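Uncharacterized protein Cgl0159 (Corynebacterium glutamicum, PDB 3FOK) is of unknown function but belongs to a family of the TIM-barrel clan, consistent with an enzymatic role that remains to be defined. Local coordinates at residues Leu197-Val202 with Val226-Arg231. Numbering follows the deposited sequence.
Sequences LSTDAV and VEEMER
Arg231 NH2 is held by two carboxylates, Asp200 at 2.8 Å through OD1 and Glu63 of the second subunit. A third carboxylate grips the guanidinium at NH1, which meets Glu228 OE1 at 3.0 Å. The arginine side chain leaves the backbone with CG anti to N (chi1 -175°) and stays extended to NE, which carries its head across to the start of helix 199-210. The Asp200 carboxylate and the guanidinium plane stand 82° apart, so the two do not lie flat together in a two-pronged pair; OD1 is the near oxygen. Asp200 OD1 also lies close to Glu63 OE1 of the second subunit; the arginine charge probably offsets their repulsion.

Thr199 points its side chain at 226-231 and is buried there. Its CG2 is anti to the backbone N and lies 3.4 Å from Arg231 NH1, with the two side chains crossing at about a right angle. Its OG1 sits beside the backbone N and donates to Glu227 O over 2.5 Å. The hydroxyl reaches that oxygen from above the carbonyl plane, with a C=O...OG1 angle of 119°.

Helix 199-210 links strand 179-189, with its antiparallel hairpin arm 192-195, to the neighbouring parallel strand 219-224. This is a beta-alpha-beta crossover of the TIM-barrel fold. It brings the helix start next to the loop that leaves strand 219-224 for a short, weakly bonded helical turn at 229-232. Ser198 is the N-cap of helix 199-210. Its OG accepts a weak bond from Ala201 N at 3.5 Å and also pairs with Asp196.

Apolar contact lies beside the threonine. Val226 CG2 meets Val202 CG2 tip to tip at 3.9 Å. Leu197 CB approaches the same Val226 methyl at 4.2 Å. Val232 adds to this patch by touching both Thr199 and Val202.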
loop_
_atom_site.group_PDB
_atom_site.type_symbol
_atom_site.label_atom_id
_atom_site.label_comp_id
_atom_site.label_asym_id
_atom_site.label_seq_id
_atom_site.Cartn_x
_atom_site.Cartn_y
_atom_site.Cartn_z
ATOM N N LEU A 197 -32.574 -1.866 -8.768
ATOM C CA LEU A 197 -32.965 -2.836 -9.781
ATOM C C LEU A 197 -33.702 -2.262 -10.986
ATOM O O LEU A 197 -34.317 -3.001 -11.745
ATOM C CB LEU A 197 -33.804 -3.945 -9.144
ATOM C CG LEU A 197 -33.061 -4.782 -8.099
ATOM C CD1 LEU A 197 -33.983 -5.866 -7.553
ATOM C CD2 LEU A 197 -31.825 -5.406 -8.730
ATOM N N SER A 198 -33.645 -0.951 -11.176
ATOM C CA SER A 198 -34.312 -0.350 -12.330
ATOM C C SER A 198 -33.509 -0.728 -13.570
ATOM O O SER A 198 -32.289 -0.881 -13.502
ATOM C CB SER A 198 -34.377 1.176 -12.195
ATOM O OG SER A 198 -33.091 1.759 -12.314
ATOM N N THR A 199 -34.198 -0.874 -14.694
ATOM C CA THR A 199 -33.562 -1.252 -15.946
ATOM C C THR A 199 -32.302 -0.455 -16.281
ATOM O O THR A 199 -31.263 -1.038 -16.600
ATOM C CB THR A 199 -34.548 -1.120 -17.121
ATOM O OG1 THR A 199 -35.747 -1.841 -16.817
ATOM C CG2 THR A 199 -33.937 -1.690 -18.399
ATOM N N ASP A 200 -32.386 0.871 -16.217
ATOM C CA ASP A 200 -31.237 1.702 -16.549
ATOM C C ASP A 200 -30.044 1.548 -15.612
ATOM O O ASP A 200 -28.897 1.681 -16.046
ATOM C CB ASP A 200 -31.649 3.170 -16.632
ATOM C CG ASP A 200 -32.478 3.466 -17.866
ATOM O OD1 ASP A 200 -32.066 3.046 -18.968
ATOM O OD2 ASP A 200 -33.536 4.119 -17.744
ATOM N N ALA A 201 -30.304 1.270 -14.335
ATOM C CA ALA A 201 -29.218 1.100 -13.379
ATOM C C ALA A 201 -28.455 -0.184 -13.702
ATOM O O ALA A 201 -27.221 -0.201 -13.693
ATOM C CB ALA A 201 -29.763 1.049 -11.964
ATOM N N VAL A 202 -29.188 -1.257 -13.990
ATOM C CA VAL A 202 -28.559 -2.525 -14.320
ATOM C C VAL A 202 -27.691 -2.353 -15.559
ATOM O O VAL A 202 -26.563 -2.850 -15.615
ATOM C CB VAL A 202 -29.611 -3.620 -14.590
ATOM C CG1 VAL A 202 -28.923 -4.908 -15.031
ATOM C CG2 VAL A 202 -30.435 -3.865 -13.339
ATOM N N VAL A 226 -34.638 -8.344 -14.362
ATOM C CA VAL A 226 -35.304 -7.074 -14.126
ATOM C C VAL A 226 -36.291 -6.683 -15.223
ATOM O O VAL A 226 -36.422 -7.367 -16.236
ATOM C CB VAL A 226 -34.226 -5.972 -13.954
ATOM C CG1 VAL A 226 -34.847 -4.592 -13.941
ATOM C CG2 VAL A 226 -33.467 -6.215 -12.666
ATOM N N GLU A 227 -36.995 -5.579 -14.993
ATOM C CA GLU A 227 -37.965 -5.049 -15.938
ATOM C C GLU A 227 -37.262 -4.759 -17.267
ATOM O O GLU A 227 -36.116 -4.318 -17.271
ATOM C CB GLU A 227 -38.564 -3.752 -15.387
ATOM C CG GLU A 227 -39.983 -3.501 -15.834
ATOM C CD GLU A 227 -40.971 -4.360 -15.072
ATOM O OE1 GLU A 227 -41.198 -4.079 -13.875
ATOM O OE2 GLU A 227 -41.512 -5.318 -15.664
ATOM N N GLU A 228 -37.943 -5.021 -18.387
ATOM C CA GLU A 228 -37.388 -4.762 -19.731
ATOM C C GLU A 228 -35.996 -5.414 -20.032
ATOM O O GLU A 228 -35.108 -4.715 -20.527
ATOM C CB GLU A 228 -37.275 -3.238 -19.916
ATOM C CG GLU A 228 -38.518 -2.548 -20.449
ATOM C CD GLU A 228 -38.292 -1.070 -20.711
ATOM O OE1 GLU A 228 -38.250 -0.291 -19.734
ATOM O OE2 GLU A 228 -38.140 -0.691 -21.895
HETATM N N MSE A 229 -35.878 -6.735 -19.799
HETATM C CA MSE A 229 -34.660 -7.576 -19.899
HETATM C C MSE A 229 -34.003 -7.876 -21.222
HETATM O O MSE A 229 -32.986 -8.612 -21.285
HETATM C CB MSE A 229 -34.939 -8.948 -19.322
HETATM C CG MSE A 229 -34.643 -9.088 -17.827
HETATM SE SE MSE A 229 -32.800 -8.824 -17.390
HETATM C CE MSE A 229 -32.205 -10.656 -17.442
ATOM N N GLU A 230 -34.553 -7.342 -22.295
ATOM C CA GLU A 230 -34.059 -7.695 -23.618
ATOM C C GLU A 230 -33.329 -6.468 -24.081
ATOM O O GLU A 230 -32.518 -6.476 -25.008
ATOM C CB GLU A 230 -35.297 -8.034 -24.370
ATOM C CG GLU A 230 -35.329 -8.338 -25.848
ATOM C CD GLU A 230 -36.783 -8.458 -26.200
ATOM O OE1 GLU A 230 -37.535 -9.138 -25.449
ATOM O OE2 GLU A 230 -37.197 -7.825 -27.180
ATOM N N ARG A 231 -33.533 -5.469 -23.244
ATOM C CA ARG A 231 -32.961 -4.174 -23.388
ATOM C C ARG A 231 -31.719 -4.153 -22.502
ATOM O O ARG A 231 -30.747 -3.469 -22.809
ATOM C CB ARG A 231 -33.983 -3.170 -22.926
ATOM C CG ARG A 231 -33.567 -1.757 -23.138
ATOM C CD ARG A 231 -34.672 -0.818 -22.719
ATOM N NE ARG A 231 -34.128 0.458 -22.277
ATOM C CZ ARG A 231 -34.515 1.083 -21.175
ATOM N NH1 ARG A 231 -35.453 0.555 -20.404
ATOM N NH2 ARG A 231 -33.951 2.230 -20.833
#